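Local coordinates for sugar-binding transport ATP-binding protein (Pyrococcus horikoshii, PDB 1V43), which probably binds and hydrolyses ATP to power sugar uptake, as the nucleotide-binding subunit of an ABC transporter, at residues G261-R265 against F330-L334; L310-D315 against H327-G331. All coordinates share one frame; numbering follows the deposited sequence.

Interaction 1 of 2, residues G261-R265 against F330-L334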
ATOM      1  N   GLY A 261     -16.803  -1.776  27.028  1.00 56.72           N
ATOM      2  CA  GLY A 261     -17.315  -1.041  25.889  1.00 57.73           C
ATOM      3  C   GLY A 261     -18.679  -1.560  25.487  1.00 60.73           C
ATOM      4  O   GLY A 261     -19.330  -2.274  26.253  1.00 63.22           O
ATOM      5  N   ARG A 262     -19.111  -1.214  24.281  1.00 61.00           N
ATOM      6  CA  ARG A 262     -20.414  -1.639  23.792  1.00 64.35           C
ATOM      7  C   ARG A 262     -20.480  -3.141  23.530  1.00 65.77           C
ATOM      8  O   ARG A 262     -20.406  -3.579  22.380  1.00 66.55           O
ATOM      9  CB  ARG A 262     -20.759  -0.883  22.509  1.00 65.04           C
ATOM     10  CG  ARG A 262     -20.601   0.622  22.611  1.00 65.99           C
ATOM     11  CD  ARG A 262     -20.738   1.260  21.239  1.00 75.55           C
ATOM     12  NE  ARG A 262     -20.166   2.603  21.194  1.00 81.95           N
ATOM     13  CZ  ARG A 262     -20.031   3.321  20.083  1.00 83.91           C
ATOM     14  NH1 ARG A 262     -20.429   2.825  18.916  1.00 86.54           N
ATOM     15  NH2 ARG A 262     -19.491   4.533  20.133  1.00 85.22           N
ATOM     16  N   GLY A 263     -20.610  -3.925  24.601  1.00 64.44           N
ATOM     17  CA  GLY A 263     -20.713  -5.367  24.456  1.00 62.44           C
ATOM     18  C   GLY A 263     -19.502  -6.203  24.823  1.00 61.49           C
ATOM     19  O   GLY A 263     -19.321  -7.289  24.277  1.00 66.91           O
ATOM     20  N   PHE A 264     -18.671  -5.717  25.739  1.00 59.06           N
ATOM     21  CA  PHE A 264     -17.488  -6.471  26.154  1.00 56.15           C
ATOM     22  C   PHE A 264     -16.760  -5.758  27.284  1.00 55.71           C
ATOM     23  O   PHE A 264     -17.010  -4.581  27.542  1.00 55.23           O
ATOM     24  CB  PHE A 264     -16.527  -6.668  24.967  1.00 58.32           C
ATOM     25  CG  PHE A 264     -15.787  -5.414  24.557  1.00 53.43           C
ATOM     26  CD1 PHE A 264     -14.673  -4.974  25.275  1.00 53.39           C
ATOM     27  CD2 PHE A 264     -16.225  -4.656  23.476  1.00 55.99           C
ATOM     28  CE1 PHE A 264     -14.009  -3.800  24.926  1.00 53.91           C
ATOM     29  CE2 PHE A 264     -15.568  -3.476  23.116  1.00 58.67           C
ATOM     30  CZ  PHE A 264     -14.457  -3.047  23.845  1.00 53.91           C
ATOM     31  N   ARG A 265     -15.864  -6.480  27.951  1.00 58.15           N
ATOM     32  CA  ARG A 265     -15.072  -5.920  29.041  1.00 61.61           C
ATOM     33  C   ARG A 265     -13.658  -6.466  28.940  1.00 60.63           C
ATOM     34  O   ARG A 265     -13.440  -7.558  28.424  1.00 63.68           O
ATOM     35  CB  ARG A 265     -15.656  -6.289  30.413  1.00 70.29           C
ATOM     36  CG  ARG A 265     -15.421  -7.737  30.858  1.00 77.16           C
ATOM     37  CD  ARG A 265     -15.720  -7.923  32.353  1.00 79.29           C
ATOM     38  NE  ARG A 265     -14.667  -7.375  33.212  1.00 83.84           N
ATOM     39  CZ  ARG A 265     -14.766  -7.238  34.534  1.00 86.27           C
ATOM     40  NH1 ARG A 265     -15.874  -7.602  35.165  1.00 84.65           N
ATOM     41  NH2 ARG A 265     -13.751  -6.743  35.235  1.00 81.25           N
ATOM     42  N   PHE A 330     -16.534  -7.222  17.880  1.00 72.29           N
ATOM     43  CA  PHE A 330     -16.310  -7.245  19.324  1.00 75.04           C
ATOM     44  C   PHE A 330     -17.596  -6.695  19.918  1.00 76.87           C
ATOM     45  O   PHE A 330     -17.793  -5.477  19.945  1.00 78.43           O
ATOM     46  CB  PHE A 330     -15.154  -6.317  19.701  1.00 80.09           C
ATOM     47  CG  PHE A 330     -13.817  -6.988  19.733  1.00 85.94           C
ATOM     48  CD1 PHE A 330     -13.457  -7.909  18.756  1.00 89.55           C
ATOM     49  CD2 PHE A 330     -12.901  -6.675  20.730  1.00 89.52           C
ATOM     50  CE1 PHE A 330     -12.201  -8.511  18.774  1.00 92.22           C
ATOM     51  CE2 PHE A 330     -11.643  -7.270  20.757  1.00 88.66           C
ATOM     52  CZ  PHE A 330     -11.293  -8.188  19.778  1.00 90.64           C
ATOM     53  N   GLY A 331     -18.471  -7.577  20.393  1.00 73.54           N
ATOM     54  CA  GLY A 331     -19.727  -7.101  20.935  1.00 65.43           C
ATOM     55  C   GLY A 331     -20.381  -6.328  19.809  1.00 67.66           C
ATOM     56  O   GLY A 331     -20.522  -6.854  18.705  1.00 68.89           O
ATOM     57  N   ASP A 332     -20.754  -5.078  20.069  1.00 67.74           N
ATOM     58  CA  ASP A 332     -21.385  -4.236  19.050  1.00 68.40           C
ATOM     59  C   ASP A 332     -20.343  -3.567  18.162  1.00 64.49           C
ATOM     60  O   ASP A 332     -20.687  -2.923  17.166  1.00 58.46           O
ATOM     61  CB  ASP A 332     -22.237  -3.135  19.697  1.00 74.55           C
ATOM     62  CG  ASP A 332     -23.450  -3.677  20.430  1.00 79.03           C
ATOM     63  OD1 ASP A 332     -24.226  -4.443  19.815  1.00 72.40           O
ATOM     64  OD2 ASP A 332     -23.629  -3.322  21.619  1.00 84.14           O
ATOM     65  N   GLU A 333     -19.073  -3.727  18.526  1.00 61.35           N
ATOM     66  CA  GLU A 333     -17.983  -3.104  17.788  1.00 55.70           C
ATOM     67  C   GLU A 333     -17.355  -3.966  16.700  1.00 50.87           C
ATOM     68  O   GLU A 333     -17.561  -5.177  16.647  1.00 44.16           O
ATOM     69  CB  GLU A 333     -16.903  -2.658  18.768  1.00 58.16           C
ATOM     70  CG  GLU A 333     -16.451  -1.235  18.556  1.00 65.23           C
ATOM     71  CD  GLU A 333     -17.577  -0.237  18.720  1.00 64.04           C
ATOM     72  OE1 GLU A 333     -18.232  -0.247  19.784  1.00 68.25           O
ATOM     73  OE2 GLU A 333     -17.805   0.559  17.784  1.00 62.65           O
ATOM     74  N   LEU A 334     -16.583  -3.320  15.832  1.00 48.37           N
ATOM     75  CA  LEU A 334     -15.904  -4.008  14.735  1.00 47.26           C
ATOM     76  C   LEU A 334     -14.422  -3.621  14.725  1.00 42.39           C
ATOM     77  O   LEU A 334     -14.080  -2.447  14.579  1.00 39.04           O
ATOM     78  CB  LEU A 334     -16.553  -3.618  13.408  1.00 48.28           C
ATOM     79  CG  LEU A 334     -16.209  -4.438  12.166  1.00 54.41           C
ATOM     80  CD1 LEU A 334     -16.537  -5.904  12.397  1.00 46.78           C
ATOM     81  CD2 LEU A 334     -17.005  -3.897  10.986  1.00 58.69           C
TER
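Arg262 turns CG anti to its carbonyl carbon (chi1 -51°) and then runs extended to NE, while Glu333 bends at chi2, which brings the carboxylate to the side of the arginine chain. OE1 of Glu333 lies 3.3 Å from CD of Arg262, and OE2 of Glu333 is 3.6 Å from NH1 of Arg262. The NH1-OE2 salt bridge is long, and OE2 sits well out of the guanidinium plane (planes 75° apart), so no N-H points at it and only charge attracts. The directional bond is backbone, Asp332 N to Arg262 O, at 2.8 Å and 163° at the hydrogen. Both segments reverse here, in a type II turn at 261-264 and a type II' turn at 330-333. CA of Gly331 is 3.4 Å from O of Gly263, and a CB on either would clash with the other turn. An alanine in place of Glu333 would probably leave the Arg262 guanidinium with Glu251 but without its charge partner on this turn. Phe264 brings CD2 to 4.3 Å from CB of Phe330. The Phe264 ring packs on Leu250 and Val252 of strand 248-255 and on Leu310 of strand 307-319, so the paired turns bridge two antiparallel sheets.

Interaction 2 of 2, residues L310-D315 against H327-G331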
ATOM      1  N   LEU A 310     -11.595 -12.323  24.091  1.00 56.13           N
ATOM      2  CA  LEU A 310     -12.930 -11.822  23.747  1.00 56.46           C
ATOM      3  C   LEU A 310     -13.419 -12.628  22.557  1.00 53.86           C
ATOM      4  O   LEU A 310     -12.864 -12.524  21.465  1.00 57.25           O
ATOM      5  CB  LEU A 310     -12.913 -10.339  23.348  1.00 56.32           C
ATOM      6  CG  LEU A 310     -12.066  -9.302  24.089  1.00 64.56           C
ATOM      7  CD1 LEU A 310     -10.628  -9.362  23.588  1.00 60.33           C
ATOM      8  CD2 LEU A 310     -12.628  -7.911  23.835  1.00 65.94           C
ATOM      9  N   ILE A 311     -14.450 -13.438  22.760  1.00 50.37           N
ATOM     10  CA  ILE A 311     -14.977 -14.244  21.668  1.00 49.41           C
ATOM     11  C   ILE A 311     -15.840 -13.393  20.744  1.00 46.83           C
ATOM     12  O   ILE A 311     -16.643 -12.580  21.200  1.00 45.03           O
ATOM     13  CB  ILE A 311     -15.795 -15.449  22.198  1.00 52.12           C
ATOM     14  CG1 ILE A 311     -14.842 -16.462  22.848  1.00 56.98           C
ATOM     15  CG2 ILE A 311     -16.582 -16.094  21.060  1.00 59.74           C
ATOM     16  CD1 ILE A 311     -15.496 -17.762  23.302  1.00 55.88           C
ATOM     17  N   GLY A 312     -15.657 -13.571  19.442  1.00 40.72           N
ATOM     18  CA  GLY A 312     -16.427 -12.797  18.494  1.00 42.74           C
ATOM     19  C   GLY A 312     -16.575 -13.519  17.181  1.00 44.50           C
ATOM     20  O   GLY A 312     -15.935 -14.543  16.956  1.00 49.13           O
ATOM     21  N   LYS A 313     -17.428 -12.994  16.312  1.00 46.30           N
ATOM     22  CA  LYS A 313     -17.641 -13.599  15.006  1.00 47.65           C
ATOM     23  C   LYS A 313     -16.939 -12.797  13.929  1.00 44.27           C
ATOM     24  O   LYS A 313     -16.921 -11.564  13.962  1.00 40.79           O
ATOM     25  CB  LYS A 313     -19.138 -13.685  14.672  1.00 53.62           C
ATOM     26  CG  LYS A 313     -19.878 -14.780  15.425  1.00 65.18           C
ATOM     27  CD  LYS A 313     -21.333 -14.868  14.996  1.00 67.29           C
ATOM     28  CE  LYS A 313     -22.056 -15.995  15.717  1.00 68.68           C
ATOM     29  NZ  LYS A 313     -23.481 -16.085  15.294  1.00 72.33           N
ATOM     30  N   VAL A 314     -16.352 -13.517  12.982  1.00 37.88           N
ATOM     31  CA  VAL A 314     -15.661 -12.907  11.863  1.00 36.74           C
ATOM     32  C   VAL A 314     -16.695 -12.341  10.905  1.00 37.60           C
ATOM     33  O   VAL A 314     -17.532 -13.073  10.391  1.00 39.63           O
ATOM     34  CB  VAL A 314     -14.834 -13.938  11.087  1.00 32.97           C
ATOM     35  CG1 VAL A 314     -14.166 -13.268   9.905  1.00 25.97           C
ATOM     36  CG2 VAL A 314     -13.805 -14.576  12.004  1.00 31.13           C
ATOM     37  N   ASP A 315     -16.628 -11.041  10.665  1.00 35.50           N
ATOM     38  CA  ASP A 315     -17.550 -10.378   9.759  1.00 31.51           C
ATOM     39  C   ASP A 315     -17.036 -10.360   8.313  1.00 35.61           C
ATOM     40  O   ASP A 315     -17.820 -10.367   7.365  1.00 32.34           O
ATOM     41  CB  ASP A 315     -17.771  -8.948  10.229  1.00 38.30           C
ATOM     42  CG  ASP A 315     -18.781  -8.212   9.387  1.00 44.09           C
ATOM     43  OD1 ASP A 315     -19.956  -8.628   9.371  1.00 57.49           O
ATOM     44  OD2 ASP A 315     -18.396  -7.220   8.744  1.00 43.58           O
ATOM     45  N   HIS A 327     -11.888  -8.979  10.089  1.00 26.65           N
ATOM     46  CA  HIS A 327     -12.732  -7.925  10.642  1.00 23.88           C
ATOM     47  C   HIS A 327     -13.632  -8.705  11.590  1.00 36.58           C
ATOM     48  O   HIS A 327     -14.538  -9.413  11.153  1.00 37.32           O
ATOM     49  CB  HIS A 327     -13.557  -7.238   9.553  1.00 24.67           C
ATOM     50  CG  HIS A 327     -12.734  -6.638   8.449  1.00 28.04           C
ATOM     51  ND1 HIS A 327     -13.253  -5.745   7.537  1.00 27.86           N
ATOM     52  CD2 HIS A 327     -11.444  -6.836   8.084  1.00 29.84           C
ATOM     53  CE1 HIS A 327     -12.321  -5.418   6.659  1.00 32.78           C
ATOM     54  NE2 HIS A 327     -11.213  -6.067   6.968  1.00 28.27           N
ATOM     55  N   VAL A 328     -13.341  -8.604  12.886  1.00 38.78           N
ATOM     56  CA  VAL A 328     -14.085  -9.325  13.905  1.00 42.56           C
ATOM     57  C   VAL A 328     -14.980  -8.407  14.707  1.00 48.28           C
ATOM     58  O   VAL A 328     -14.562  -7.323  15.119  1.00 47.68           O
ATOM     59  CB  VAL A 328     -13.141 -10.023  14.905  1.00 46.38           C
ATOM     60  CG1 VAL A 328     -13.939 -10.985  15.774  1.00 41.73           C
ATOM     61  CG2 VAL A 328     -12.039 -10.746  14.175  1.00 35.00           C
ATOM     62  N   LYS A 329     -16.212  -8.853  14.932  1.00 52.39           N
ATOM     63  CA  LYS A 329     -17.167  -8.077  15.705  1.00 63.01           C
ATOM     64  C   LYS A 329     -16.942  -8.286  17.194  1.00 65.29           C
ATOM     65  O   LYS A 329     -17.113  -9.386  17.699  1.00 66.32           O
ATOM     66  CB  LYS A 329     -18.603  -8.480  15.364  1.00 65.15           C
ATOM     67  CG  LYS A 329     -19.106  -8.012  14.007  1.00 69.17           C
ATOM     68  CD  LYS A 329     -20.596  -8.311  13.874  1.00 79.59           C
ATOM     69  CE  LYS A 329     -21.160  -7.910  12.517  1.00 84.38           C
ATOM     70  NZ  LYS A 329     -22.617  -8.232  12.419  1.00 83.93           N
ATOM     71  N   PHE A 330     -16.534  -7.222  17.880  1.00 72.29           N
ATOM     72  CA  PHE A 330     -16.310  -7.245  19.324  1.00 75.04           C
ATOM     73  C   PHE A 330     -17.596  -6.695  19.918  1.00 76.87           C
ATOM     74  O   PHE A 330     -17.793  -5.477  19.945  1.00 78.43           O
ATOM     75  CB  PHE A 330     -15.154  -6.317  19.701  1.00 80.09           C
ATOM     76  CG  PHE A 330     -13.817  -6.988  19.733  1.00 85.94           C
ATOM     77  CD1 PHE A 330     -13.457  -7.909  18.756  1.00 89.55           C
ATOM     78  CD2 PHE A 330     -12.901  -6.675  20.730  1.00 89.52           C
ATOM     79  CE1 PHE A 330     -12.201  -8.511  18.774  1.00 92.22           C
ATOM     80  CE2 PHE A 330     -11.643  -7.270  20.757  1.00 88.66           C
ATOM     81  CZ  PHE A 330     -11.293  -8.188  19.778  1.00 90.64           C
ATOM     82  N   GLY A 331     -18.471  -7.577  20.393  1.00 73.54           N
ATOM     83  CA  GLY A 331     -19.727  -7.101  20.935  1.00 65.43           C
ATOM     84  C   GLY A 331     -20.381  -6.328  19.809  1.00 67.66           C
ATOM     85  O   GLY A 331     -20.522  -6.854  18.705  1.00 68.89           O
TER
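Leu310 meets Phe330 where 310-315 begins and strand 323-330 ends, their side chains crossing at about a right angle. CB of Leu310 stands over one face of the ring, offset toward the rim, and CD2 of Leu310 comes within 3.3 Å of CE2 of Phe330, a tight approach. The leucine's CG is swung anti to its carbonyl carbon (chi1 -41°), so that both methyls reach the CE2 side of the ring. Strands 307-319 and 323-330 form an antiparallel hairpin, their short axes 4.5 Å apart at closest. Two backbone bonds tie it here: Lys329 N to Lys313 O at 3.0 Å, almost straight at 175°, and Asp315 N to His327 O at 2.7 Å. Val314 and Val328 form a non-hydrogen-bonded pair, and CG1 of Val328 reaches back to 3.5 Å from O of Lys313. Gly312 lets the strands close up, since a CB there would clash with O of Lys329.

On the face carrying Lys313 and Lys329, Asp315 sets its CG anti to the backbone N (chi1 -177°), and the extended Lys329 chain passes it obliquely. OD1 of Asp315 lies 3.4 Å from CE of Lys329 but 4.1 Å from NZ of Lys329, beyond a salt bridge. OD2 of Asp315 instead makes its salt bridge with Lys186 of the second subunit, while His327 NE2 is hydrogen-bonded to Glu318. The chemistry thus divides by place: hydrocarbon packing closes the Leu310 end, whereas at the other end Lys329 probably adds a diffuse positive field to a carboxylate already committed to the subunit interface.

In the fold
Interaction 1 is a surface contact between two turns, with one buried residue among the seven that touch; interaction 2 is partly buried, with five of nine. They share Phe330 and Gly331, where strand 323-330 ends and the chain turns into strand 333-340, its neighbour in the same sheet. Their centres are about 8 Å apart, and CD1 of Phe264 reaches CD2 of Leu310 at 3.9 Å. Interaction 2 works inside one sheet through backbone pairing, whereas 261-265 against 330-334 joins that sheet to the one holding strand 264-267, with a single backbone bond and a long ion pair. Of the two, 310-315 against 327-331 is the one that also meets the second subunit.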